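Local coordinates for hypothetical protein (Legionella pneumophila subsp. pneumophila, PDB 4JX2) that is of unknown function, is probably secreted, and belongs to the DUF5624 family, at residues A[95-103]-A[238-249]; A[253-262]-A[277-287]. One frame throughout, in Å; residues are numbered along the deposited sequence.

In the fold
Both contacts dock a helix antiparallel on a strand of one five-stranded mixed sheet, but at different depths. Interaction 1 uses strand 96-101, outermost within the chain. It is partly buried, and combines leucine packing with two direct hydrogen bonds and a water bridge. Interaction 2 uses strand 257-262, which has a strand on each flank. It is a buried contact whose segments meet through apolar and CH-pi packing, with no hydrogen bond between them. Their centres lie about 13 Å apart, and the two helices touch: L242 and M239 of helix 223-247 pack on F282 of helix 279-286. R103, in the loop after strand 96-101, packs on F262 of strand 257-262.

Interaction 1. Residues A[95-103]-A[238-249]; sequences QLKLKQLMR and SMDQLHSKISQL
The hydroxyl of S238 donates to the carbonyl of M102, with OG 2.7 Å from O, fastening the loop that follows strand 96-101 to helix 223-247. OG approaches at a C=O...donor angle of 124°, from above the carbonyl plane. Nearby, a water is held by three groups: Q100 NE2 donates to it, and it donates to the backbone oxygens of L101 and S238. Q100 starts extended, CG anti to the backbone N (chi1 179°), then bends at chi2, which brings its amide to the water and against CB of Q241.

A third link is K245, whose chain runs straight beyond CG past the Q100 amide oxygen to place NZ 3.1 Å from K99 O. That donor too stands above the carbonyl plane.

Apolar contacts accompany these links. L242 CD1 touches Q100 CG at 3.8 Å and L98 CD2 at 3.9 Å. The selenomethionine M102, bent at chi2 and chi3, sets CE 3.6 Å from L242 CB and SE against CD2. L98 CD1 reaches the backbone N of I246 and meets L249 CD1 at 3.7 Å, the two leucines crossing at about a right angle. K97 and L98 form a classic beta bulge opposite I89, consistent with both CB atoms facing the helix; L249 CD2 lies 3.6 Å from K97 O.

This is helix-on-sheet packing at the sheet's outermost strand within the chain, with L242 also reaching L87 of strand 86-90. The axes run nearly antiparallel (173°), and contacts recur at S238, L242 and K245 of the helix and at L249 just beyond it. Both direct bonds end on main-chain carbonyls, so they depend on where the backbone of 95-103 lies and not on its side chains, while L98, L242 and L249 give the apolar packing.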
loop_
_atom_site.group_PDB
_atom_site.type_symbol
_atom_site.label_atom_id
_atom_site.label_comp_id
_atom_site.label_asym_id
_atom_site.label_seq_id
_atom_site.Cartn_x
_atom_site.Cartn_y
_atom_site.Cartn_z
ATOM N N GLN A 95 -5.741 21.933 -17.864
ATOM C CA GLN A 95 -7.079 22.462 -17.566
ATOM C C GLN A 95 -7.973 21.407 -16.913
ATOM O O GLN A 95 -7.995 20.243 -17.344
ATOM C CB GLN A 95 -7.766 23.009 -18.835
ATOM C CG GLN A 95 -7.017 24.139 -19.566
ATOM C CD GLN A 95 -6.706 25.353 -18.709
ATOM O OE1 GLN A 95 -5.536 25.722 -18.520
ATOM N NE2 GLN A 95 -7.743 26.016 -18.194
ATOM N N LEU A 96 -8.720 21.832 -15.875
ATOM C CA LEU A 96 -9.667 20.994 -15.135
ATOM C C LEU A 96 -10.889 20.661 -16.007
ATOM O O LEU A 96 -11.564 21.566 -16.513
ATOM C CB LEU A 96 -10.100 21.711 -13.850
ATOM C CG LEU A 96 -11.018 20.972 -12.889
ATOM C CD1 LEU A 96 -10.333 19.749 -12.240
ATOM C CD2 LEU A 96 -11.469 21.896 -11.814
ATOM N N LYS A 97 -11.145 19.360 -16.196
ATOM C CA LYS A 97 -12.268 18.900 -17.010
ATOM C C LYS A 97 -13.398 18.391 -16.127
ATOM O O LYS A 97 -14.573 18.539 -16.491
ATOM C CB LYS A 97 -11.826 17.815 -18.017
ATOM C CG LYS A 97 -10.809 18.287 -19.078
ATOM C CD LYS A 97 -11.252 19.526 -19.906
ATOM C CE LYS A 97 -12.477 19.332 -20.787
ATOM N NZ LYS A 97 -13.085 20.631 -21.187
ATOM N N LEU A 98 -13.043 17.832 -14.950
ATOM C CA LEU A 98 -13.991 17.264 -13.982
ATOM C C LEU A 98 -13.409 17.304 -12.566
ATOM O O LEU A 98 -12.219 17.055 -12.378
ATOM C CB LEU A 98 -14.310 15.802 -14.387
ATOM C CG LEU A 98 -15.390 15.045 -13.615
ATOM C CD1 LEU A 98 -16.197 14.171 -14.540
ATOM C CD2 LEU A 98 -14.787 14.196 -12.475
ATOM N N LYS A 99 -14.271 17.595 -11.579
ATOM C CA LYS A 99 -13.986 17.599 -10.143
ATOM C C LYS A 99 -15.235 17.045 -9.469
ATOM O O LYS A 99 -16.278 17.691 -9.497
ATOM C CB LYS A 99 -13.587 18.995 -9.628
ATOM C CG LYS A 99 -13.344 19.062 -8.118
ATOM C CD LYS A 99 -12.555 20.316 -7.736
ATOM C CE LYS A 99 -13.348 21.293 -6.907
ATOM N NZ LYS A 99 -12.512 22.440 -6.449
ATOM N N GLN A 100 -15.145 15.823 -8.918
ATOM C CA GLN A 100 -16.284 15.164 -8.283
ATOM C C GLN A 100 -15.885 14.418 -7.004
ATOM O O GLN A 100 -14.935 13.655 -7.020
ATOM C CB GLN A 100 -16.926 14.183 -9.293
ATOM C CG GLN A 100 -18.131 13.386 -8.786
ATOM C CD GLN A 100 -19.435 14.132 -8.761
ATOM O OE1 GLN A 100 -19.604 15.168 -9.404
ATOM N NE2 GLN A 100 -20.412 13.583 -8.061
ATOM N N LEU A 101 -16.683 14.554 -5.939
ATOM C CA LEU A 101 -16.498 13.815 -4.700
ATOM C C LEU A 101 -17.044 12.375 -4.841
ATOM O O LEU A 101 -18.211 12.177 -5.189
ATOM C CB LEU A 101 -17.176 14.550 -3.549
ATOM C CG LEU A 101 -16.323 15.634 -2.916
ATOM C CD1 LEU A 101 -17.177 16.710 -2.335
ATOM C CD2 LEU A 101 -15.383 15.045 -1.876
HETATM N N MSE A 102 -16.186 11.374 -4.571
HETATM C CA MSE A 102 -16.516 9.949 -4.692
HETATM C C MSE A 102 -17.141 9.386 -3.392
HETATM O O MSE A 102 -17.651 8.259 -3.364
HETATM C CB MSE A 102 -15.266 9.153 -5.131
HETATM C CG MSE A 102 -14.909 9.384 -6.587
HETATM SE SE MSE A 102 -16.354 8.799 -7.821
HETATM C CE MSE A 102 -17.461 10.303 -7.904
ATOM N N ARG A 103 -17.088 10.200 -2.330
ATOM C CA ARG A 103 -17.609 9.983 -0.974
ATOM C C ARG A 103 -17.708 11.345 -0.308
ATOM O O ARG A 103 -16.941 12.242 -0.654
ATOM C CB ARG A 103 -16.758 8.991 -0.133
ATOM C CG ARG A 103 -15.281 9.331 -0.031
ATOM C CD ARG A 103 -14.548 8.501 1.004
ATOM N NE ARG A 103 -14.693 9.058 2.344
ATOM C CZ ARG A 103 -15.342 8.457 3.334
ATOM N NH1 ARG A 103 -15.897 7.258 3.148
ATOM N NH2 ARG A 103 -15.436 9.038 4.517
ATOM N N SER A 238 -23.101 7.247 -5.821
ATOM C CA SER A 238 -21.741 7.731 -6.023
ATOM C C SER A 238 -21.257 7.416 -7.457
ATOM O O SER A 238 -20.743 8.312 -8.151
ATOM C CB SER A 238 -20.835 7.112 -4.958
ATOM O OG SER A 238 -19.457 7.328 -5.201
HETATM N N MSE A 239 -21.473 6.166 -7.908
HETATM C CA MSE A 239 -21.057 5.735 -9.241
HETATM C C MSE A 239 -21.936 6.341 -10.347
HETATM O O MSE A 239 -21.402 6.711 -11.396
HETATM C CB MSE A 239 -21.050 4.211 -9.337
HETATM C CG MSE A 239 -19.966 3.554 -8.484
HETATM SE SE MSE A 239 -20.010 1.615 -8.644
HETATM C CE MSE A 239 -19.309 1.092 -6.914
ATOM N N ASP A 240 -23.263 6.468 -10.112
ATOM C CA ASP A 240 -24.168 7.055 -11.086
ATOM C C ASP A 240 -23.858 8.540 -11.296
ATOM O O ASP A 240 -23.875 9.011 -12.438
ATOM C CB ASP A 240 -25.638 6.883 -10.666
ATOM C CG ASP A 240 -26.611 7.471 -11.664
ATOM O OD1 ASP A 240 -26.642 6.988 -12.804
ATOM O OD2 ASP A 240 -27.297 8.456 -11.317
ATOM N N GLN A 241 -23.592 9.283 -10.198
ATOM C CA GLN A 241 -23.276 10.710 -10.283
ATOM C C GLN A 241 -22.001 10.951 -11.111
ATOM O O GLN A 241 -21.971 11.865 -11.950
ATOM C CB GLN A 241 -23.156 11.324 -8.897
ATOM C CG GLN A 241 -24.507 11.570 -8.225
ATOM C CD GLN A 241 -25.401 12.566 -8.912
ATOM O OE1 GLN A 241 -26.568 12.295 -9.149
ATOM N NE2 GLN A 241 -24.892 13.748 -9.220
ATOM N N LEU A 242 -20.986 10.109 -10.912
ATOM C CA LEU A 242 -19.763 10.204 -11.682
ATOM C C LEU A 242 -19.989 9.834 -13.158
ATOM O O LEU A 242 -19.480 10.536 -14.042
ATOM C CB LEU A 242 -18.644 9.331 -11.111
ATOM C CG LEU A 242 -17.309 9.649 -11.769
ATOM C CD1 LEU A 242 -16.892 11.105 -11.504
ATOM C CD2 LEU A 242 -16.247 8.688 -11.374
ATOM N N HIS A 243 -20.707 8.725 -13.425
ATOM C CA HIS A 243 -20.947 8.319 -14.792
ATOM C C HIS A 243 -21.664 9.461 -15.543
ATOM O O HIS A 243 -21.249 9.786 -16.652
ATOM C CB HIS A 243 -21.728 7.003 -14.852
ATOM C CG HIS A 243 -22.126 6.630 -16.242
ATOM N ND1 HIS A 243 -23.346 7.019 -16.777
ATOM C CD2 HIS A 243 -21.421 5.981 -17.194
ATOM C CE1 HIS A 243 -23.364 6.555 -18.012
ATOM N NE2 HIS A 243 -22.225 5.931 -18.316
ATOM N N SER A 244 -22.682 10.099 -14.929
ATOM C CA SER A 244 -23.415 11.195 -15.562
ATOM C C SER A 244 -22.462 12.343 -15.977
ATOM O O SER A 244 -22.569 12.861 -17.100
ATOM C CB SER A 244 -24.517 11.721 -14.640
ATOM O OG SER A 244 -25.526 10.765 -14.345
ATOM N N LYS A 245 -21.502 12.690 -15.082
ATOM C CA LYS A 245 -20.519 13.750 -15.290
ATOM C C LYS A 245 -19.440 13.360 -16.305
ATOM O O LYS A 245 -19.212 14.137 -17.231
ATOM C CB LYS A 245 -19.866 14.158 -13.966
ATOM C CG LYS A 245 -20.519 15.341 -13.289
ATOM C CD LYS A 245 -19.462 16.093 -12.477
ATOM C CE LYS A 245 -19.949 17.347 -11.783
ATOM N NZ LYS A 245 -18.821 18.104 -11.171
ATOM N N ILE A 246 -18.785 12.179 -16.151
ATOM C CA ILE A 246 -17.698 11.685 -17.013
ATOM C C ILE A 246 -18.166 11.351 -18.451
ATOM O O ILE A 246 -17.377 11.455 -19.388
ATOM C CB ILE A 246 -16.999 10.475 -16.359
ATOM C CG1 ILE A 246 -15.511 10.410 -16.743
ATOM C CG2 ILE A 246 -17.742 9.147 -16.614
ATOM C CD1 ILE A 246 -14.711 9.501 -15.939
ATOM N N SER A 247 -19.427 10.936 -18.609
ATOM C CA SER A 247 -20.031 10.614 -19.889
ATOM C C SER A 247 -20.025 11.808 -20.828
ATOM O O SER A 247 -19.819 11.631 -22.027
ATOM C CB SER A 247 -21.461 10.145 -19.682
ATOM O OG SER A 247 -21.424 8.788 -19.282
ATOM N N GLN A 248 -20.208 13.018 -20.286
ATOM C CA GLN A 248 -20.221 14.263 -21.053
ATOM C C GLN A 248 -18.802 14.695 -21.536
ATOM O O GLN A 248 -18.689 15.650 -22.303
ATOM C CB GLN A 248 -20.877 15.374 -20.217
ATOM C CG GLN A 248 -22.397 15.246 -20.142
ATOM C CD GLN A 248 -23.006 16.093 -19.054
ATOM O OE1 GLN A 248 -22.637 16.006 -17.881
ATOM N NE2 GLN A 248 -23.997 16.899 -19.408
ATOM N N LEU A 249 -17.740 13.995 -21.103
ATOM C CA LEU A 249 -16.349 14.288 -21.453
ATOM C C LEU A 249 -15.834 13.408 -22.565
ATOM O O LEU A 249 -16.215 12.247 -22.663
ATOM C CB LEU A 249 -15.413 14.095 -20.239
ATOM C CG LEU A 249 -15.659 14.926 -18.998
ATOM C CD1 LEU A 249 -14.760 14.485 -17.904
ATOM C CD2 LEU A 249 -15.423 16.381 -19.257
HETATM O O HOH W 1 -20.403 10.798 -6.638
#

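Interaction 2. Residues A[253-262]-A[277-287]; sequences WPHAKVIIRF and NWLVPFVQALS
W253 lies flat on the C-terminal end of helix 279-286: S287 CA sits 3.5 Å from the centroid of its five-membered ring and only 10° off the ring normal, a CH-pi contact over the face. This begins the packing of a beta-alpha-beta unit made of strand 257-262, helix 279-286 and strand 296-298, in which the first strand and the helix run at 151° with axes 10.8 Å apart. L286 meets the six-membered part of the indole obliquely, its CB 4.0 Å from W253 CZ2.

Further along, V283 CG1 lies near the W253 ring and 4.1 Å from V258 CG2, the two valines sliding past each other in opposite directions. I260 sends CD1 to V280 CG2, 3.8 Å away, crossing it at about a right angle. F262, with CG anti to the backbone N (chi1 -175°), offers a ring face to L279, whose CD1 stands 4.0 Å from the F262 ring centroid.

Around this shell, V283 also packs on F82 and W253 on I80, both of strand 79-84, while F282 and L286 turn to helix 223-247. Polar bonds flank the helix. N277 OD1 accepts from L279 N at 3.0 Å in a capping bond, the donor in the carbonyl plane and on a lone pair. The N277 amide is held at its nitrogen too, ND2 bonding to G271 O while lying beside I260 CG2. At the far end S287 OG bonds to L291 N and donates to Q284 O over 2.7 Å, fixing the hydroxyl of the residue whose CA covers the tryptophan.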
loop_
_atom_site.group_PDB
_atom_site.type_symbol
_atom_site.label_atom_id
_atom_site.label_comp_id
_atom_site.label_asym_id
_atom_site.label_seq_id
_atom_site.Cartn_x
_atom_site.Cartn_y
_atom_site.Cartn_z
ATOM N N TRP A 253 -9.452 6.857 -23.444
ATOM C CA TRP A 253 -9.162 5.825 -22.451
ATOM C C TRP A 253 -7.867 5.036 -22.703
ATOM O O TRP A 253 -7.124 4.881 -21.735
ATOM C CB TRP A 253 -10.341 4.870 -22.260
ATOM C CG TRP A 253 -11.499 5.526 -21.567
ATOM C CD1 TRP A 253 -12.665 5.945 -22.139
ATOM C CD2 TRP A 253 -11.567 5.916 -20.185
ATOM N NE1 TRP A 253 -13.479 6.525 -21.191
ATOM C CE2 TRP A 253 -12.840 6.496 -19.977
ATOM C CE3 TRP A 253 -10.703 5.765 -19.082
ATOM C CZ2 TRP A 253 -13.255 6.957 -18.720
ATOM C CZ3 TRP A 253 -11.127 6.196 -17.834
ATOM C CH2 TRP A 253 -12.374 6.810 -17.664
ATOM N N PRO A 254 -7.495 4.571 -23.925
ATOM C CA PRO A 254 -6.223 3.820 -24.048
ATOM C C PRO A 254 -4.973 4.606 -23.613
ATOM O O PRO A 254 -3.967 3.981 -23.277
ATOM C CB PRO A 254 -6.155 3.490 -25.533
ATOM C CG PRO A 254 -7.543 3.564 -26.000
ATOM C CD PRO A 254 -8.196 4.631 -25.226
ATOM N N HIS A 255 -5.053 5.961 -23.582
ATOM C CA HIS A 255 -3.941 6.836 -23.223
ATOM C C HIS A 255 -4.118 7.560 -21.896
ATOM O O HIS A 255 -3.250 8.357 -21.525
ATOM C CB HIS A 255 -3.683 7.855 -24.331
ATOM C CG HIS A 255 -3.167 7.208 -25.563
ATOM N ND1 HIS A 255 -3.905 7.200 -26.725
ATOM C CD2 HIS A 255 -2.031 6.497 -25.754
ATOM C CE1 HIS A 255 -3.179 6.531 -27.602
ATOM N NE2 HIS A 255 -2.043 6.085 -27.060
ATOM N N ALA A 256 -5.195 7.250 -21.158
ATOM C CA ALA A 256 -5.480 7.818 -19.835
ATOM C C ALA A 256 -4.388 7.409 -18.828
ATOM O O ALA A 256 -3.751 6.370 -18.980
ATOM C CB ALA A 256 -6.856 7.376 -19.352
ATOM N N LYS A 257 -4.135 8.274 -17.848
ATOM C CA LYS A 257 -3.138 8.082 -16.808
ATOM C C LYS A 257 -3.881 8.141 -15.471
ATOM O O LYS A 257 -4.301 9.222 -15.078
ATOM C CB LYS A 257 -2.047 9.169 -16.943
ATOM C CG LYS A 257 -1.301 9.101 -18.272
ATOM C CD LYS A 257 -0.512 10.348 -18.591
ATOM C CE LYS A 257 0.421 10.103 -19.755
ATOM N NZ LYS A 257 1.115 11.344 -20.180
ATOM N N VAL A 258 -4.123 6.976 -14.814
ATOM C CA VAL A 258 -4.917 6.914 -13.577
ATOM C C VAL A 258 -4.011 6.773 -12.351
ATOM O O VAL A 258 -3.160 5.874 -12.287
ATOM C CB VAL A 258 -6.025 5.822 -13.613
ATOM C CG1 VAL A 258 -6.909 5.888 -12.386
ATOM C CG2 VAL A 258 -6.886 5.972 -14.863
ATOM N N ILE A 259 -4.214 7.697 -11.382
ATOM C CA ILE A 259 -3.530 7.764 -10.090
ATOM C C ILE A 259 -4.587 7.625 -9.007
ATOM O O ILE A 259 -5.558 8.399 -8.978
ATOM C CB ILE A 259 -2.685 9.062 -9.928
ATOM C CG1 ILE A 259 -1.417 9.003 -10.807
ATOM C CG2 ILE A 259 -2.357 9.356 -8.435
ATOM C CD1 ILE A 259 -0.736 10.313 -10.973
ATOM N N ILE A 260 -4.396 6.636 -8.125
ATOM C CA ILE A 260 -5.291 6.389 -6.998
ATOM C C ILE A 260 -4.524 6.618 -5.687
ATOM O O ILE A 260 -3.582 5.892 -5.378
ATOM C CB ILE A 260 -5.958 4.989 -7.062
ATOM C CG1 ILE A 260 -6.827 4.849 -8.352
ATOM C CG2 ILE A 260 -6.765 4.725 -5.783
ATOM C CD1 ILE A 260 -7.293 3.474 -8.712
ATOM N N ARG A 261 -4.930 7.656 -4.948
ATOM C CA ARG A 261 -4.450 8.055 -3.617
ATOM C C ARG A 261 -5.719 8.393 -2.815
ATOM O O ARG A 261 -5.856 9.450 -2.212
ATOM C CB ARG A 261 -3.443 9.221 -3.718
ATOM C CG ARG A 261 -2.728 9.539 -2.411
ATOM C CD ARG A 261 -2.739 11.037 -2.194
ATOM N NE ARG A 261 -2.140 11.440 -0.924
ATOM C CZ ARG A 261 -2.825 11.635 0.195
ATOM N NH1 ARG A 261 -4.135 11.448 0.219
ATOM N NH2 ARG A 261 -2.203 12.017 1.301
ATOM N N PHE A 262 -6.684 7.476 -2.891
ATOM C CA PHE A 262 -7.997 7.582 -2.278
ATOM C C PHE A 262 -7.991 7.097 -0.822
ATOM O O PHE A 262 -7.557 5.975 -0.525
ATOM C CB PHE A 262 -8.992 6.779 -3.102
ATOM C CG PHE A 262 -10.417 6.894 -2.634
ATOM C CD1 PHE A 262 -11.239 7.914 -3.106
ATOM C CD2 PHE A 262 -10.959 5.950 -1.768
ATOM C CE1 PHE A 262 -12.568 7.982 -2.719
ATOM C CE2 PHE A 262 -12.283 6.042 -1.349
ATOM C CZ PHE A 262 -13.081 7.041 -1.843
ATOM N N ASN A 277 -9.555 -2.183 -3.536
ATOM C CA ASN A 277 -10.048 -0.884 -3.973
ATOM C C ASN A 277 -10.941 -1.046 -5.200
ATOM O O ASN A 277 -10.458 -1.244 -6.325
ATOM C CB ASN A 277 -8.906 0.120 -4.249
ATOM C CG ASN A 277 -9.371 1.565 -4.185
ATOM O OD1 ASN A 277 -10.393 1.959 -4.760
ATOM N ND2 ASN A 277 -8.692 2.376 -3.418
ATOM N N TRP A 278 -12.258 -0.887 -4.987
ATOM C CA TRP A 278 -13.262 -1.042 -6.031
ATOM C C TRP A 278 -13.192 0.050 -7.078
ATOM O O TRP A 278 -13.875 -0.058 -8.106
ATOM C CB TRP A 278 -14.667 -1.131 -5.424
ATOM C CG TRP A 278 -15.055 0.054 -4.595
ATOM C CD1 TRP A 278 -14.984 0.158 -3.243
ATOM C CD2 TRP A 278 -15.571 1.312 -5.071
ATOM N NE1 TRP A 278 -15.383 1.416 -2.841
ATOM C CE2 TRP A 278 -15.777 2.134 -3.940
ATOM C CE3 TRP A 278 -15.888 1.822 -6.351
ATOM C CZ2 TRP A 278 -16.253 3.450 -4.045
ATOM C CZ3 TRP A 278 -16.389 3.112 -6.455
ATOM C CH2 TRP A 278 -16.562 3.914 -5.317
ATOM N N LEU A 279 -12.351 1.093 -6.856
ATOM C CA LEU A 279 -12.184 2.154 -7.868
ATOM C C LEU A 279 -11.515 1.593 -9.101
ATOM O O LEU A 279 -11.751 2.087 -10.196
ATOM C CB LEU A 279 -11.384 3.360 -7.356
ATOM C CG LEU A 279 -12.044 4.283 -6.355
ATOM C CD1 LEU A 279 -11.059 5.276 -5.851
ATOM C CD2 LEU A 279 -13.239 4.998 -6.946
ATOM N N VAL A 280 -10.675 0.556 -8.919
ATOM C CA VAL A 280 -9.929 -0.082 -9.996
ATOM C C VAL A 280 -10.928 -0.752 -10.977
ATOM O O VAL A 280 -10.978 -0.279 -12.127
ATOM C CB VAL A 280 -8.820 -1.029 -9.478
ATOM C CG1 VAL A 280 -8.084 -1.694 -10.643
ATOM C CG2 VAL A 280 -7.848 -0.272 -8.583
ATOM N N PRO A 281 -11.784 -1.739 -10.586
ATOM C CA PRO A 281 -12.762 -2.264 -11.560
ATOM C C PRO A 281 -13.762 -1.190 -12.041
ATOM O O PRO A 281 -14.157 -1.223 -13.202
ATOM C CB PRO A 281 -13.481 -3.368 -10.783
ATOM C CG PRO A 281 -13.293 -3.022 -9.336
ATOM C CD PRO A 281 -11.913 -2.426 -9.282
ATOM N N PHE A 282 -14.152 -0.229 -11.168
ATOM C CA PHE A 282 -15.068 0.865 -11.523
ATOM C C PHE A 282 -14.502 1.698 -12.711
ATOM O O PHE A 282 -15.216 1.920 -13.703
ATOM C CB PHE A 282 -15.363 1.753 -10.296
ATOM C CG PHE A 282 -16.156 3.000 -10.597
ATOM C CD1 PHE A 282 -17.398 2.926 -11.226
ATOM C CD2 PHE A 282 -15.664 4.252 -10.257
ATOM C CE1 PHE A 282 -18.110 4.085 -11.540
ATOM C CE2 PHE A 282 -16.395 5.408 -10.540
ATOM C CZ PHE A 282 -17.607 5.314 -11.190
ATOM N N VAL A 283 -13.219 2.095 -12.637
ATOM C CA VAL A 283 -12.563 2.839 -13.713
ATOM C C VAL A 283 -12.513 1.975 -15.004
ATOM O O VAL A 283 -12.768 2.504 -16.094
ATOM C CB VAL A 283 -11.171 3.359 -13.278
ATOM C CG1 VAL A 283 -10.340 3.828 -14.458
ATOM C CG2 VAL A 283 -11.343 4.501 -12.320
ATOM N N GLN A 284 -12.236 0.655 -14.877
ATOM C CA GLN A 284 -12.207 -0.270 -16.018
ATOM C C GLN A 284 -13.571 -0.302 -16.696
ATOM O O GLN A 284 -13.630 -0.297 -17.924
ATOM C CB GLN A 284 -11.810 -1.679 -15.587
ATOM C CG GLN A 284 -10.333 -1.887 -15.268
ATOM C CD GLN A 284 -10.139 -3.321 -14.831
ATOM O OE1 GLN A 284 -9.955 -3.621 -13.640
ATOM N NE2 GLN A 284 -10.245 -4.251 -15.783
ATOM N N ALA A 285 -14.661 -0.305 -15.894
ATOM C CA ALA A 285 -16.043 -0.289 -16.362
ATOM C C ALA A 285 -16.325 1.008 -17.150
ATOM O O ALA A 285 -16.839 0.936 -18.268
ATOM C CB ALA A 285 -16.998 -0.425 -15.183
ATOM N N LEU A 286 -15.920 2.170 -16.603
ATOM C CA LEU A 286 -16.068 3.480 -17.239
ATOM C C LEU A 286 -15.383 3.511 -18.604
ATOM O O LEU A 286 -15.951 4.025 -19.573
ATOM C CB LEU A 286 -15.483 4.590 -16.356
ATOM C CG LEU A 286 -16.211 4.915 -15.051
ATOM C CD1 LEU A 286 -15.380 5.866 -14.185
ATOM C CD2 LEU A 286 -17.591 5.489 -15.300
ATOM N N SER A 287 -14.180 2.924 -18.684
ATOM C CA SER A 287 -13.367 2.865 -19.898
ATOM C C SER A 287 -13.883 1.856 -20.896
ATOM O O SER A 287 -13.320 1.776 -21.988
ATOM C CB SER A 287 -11.929 2.499 -19.541
ATOM O OG SER A 287 -11.758 1.106 -19.344
#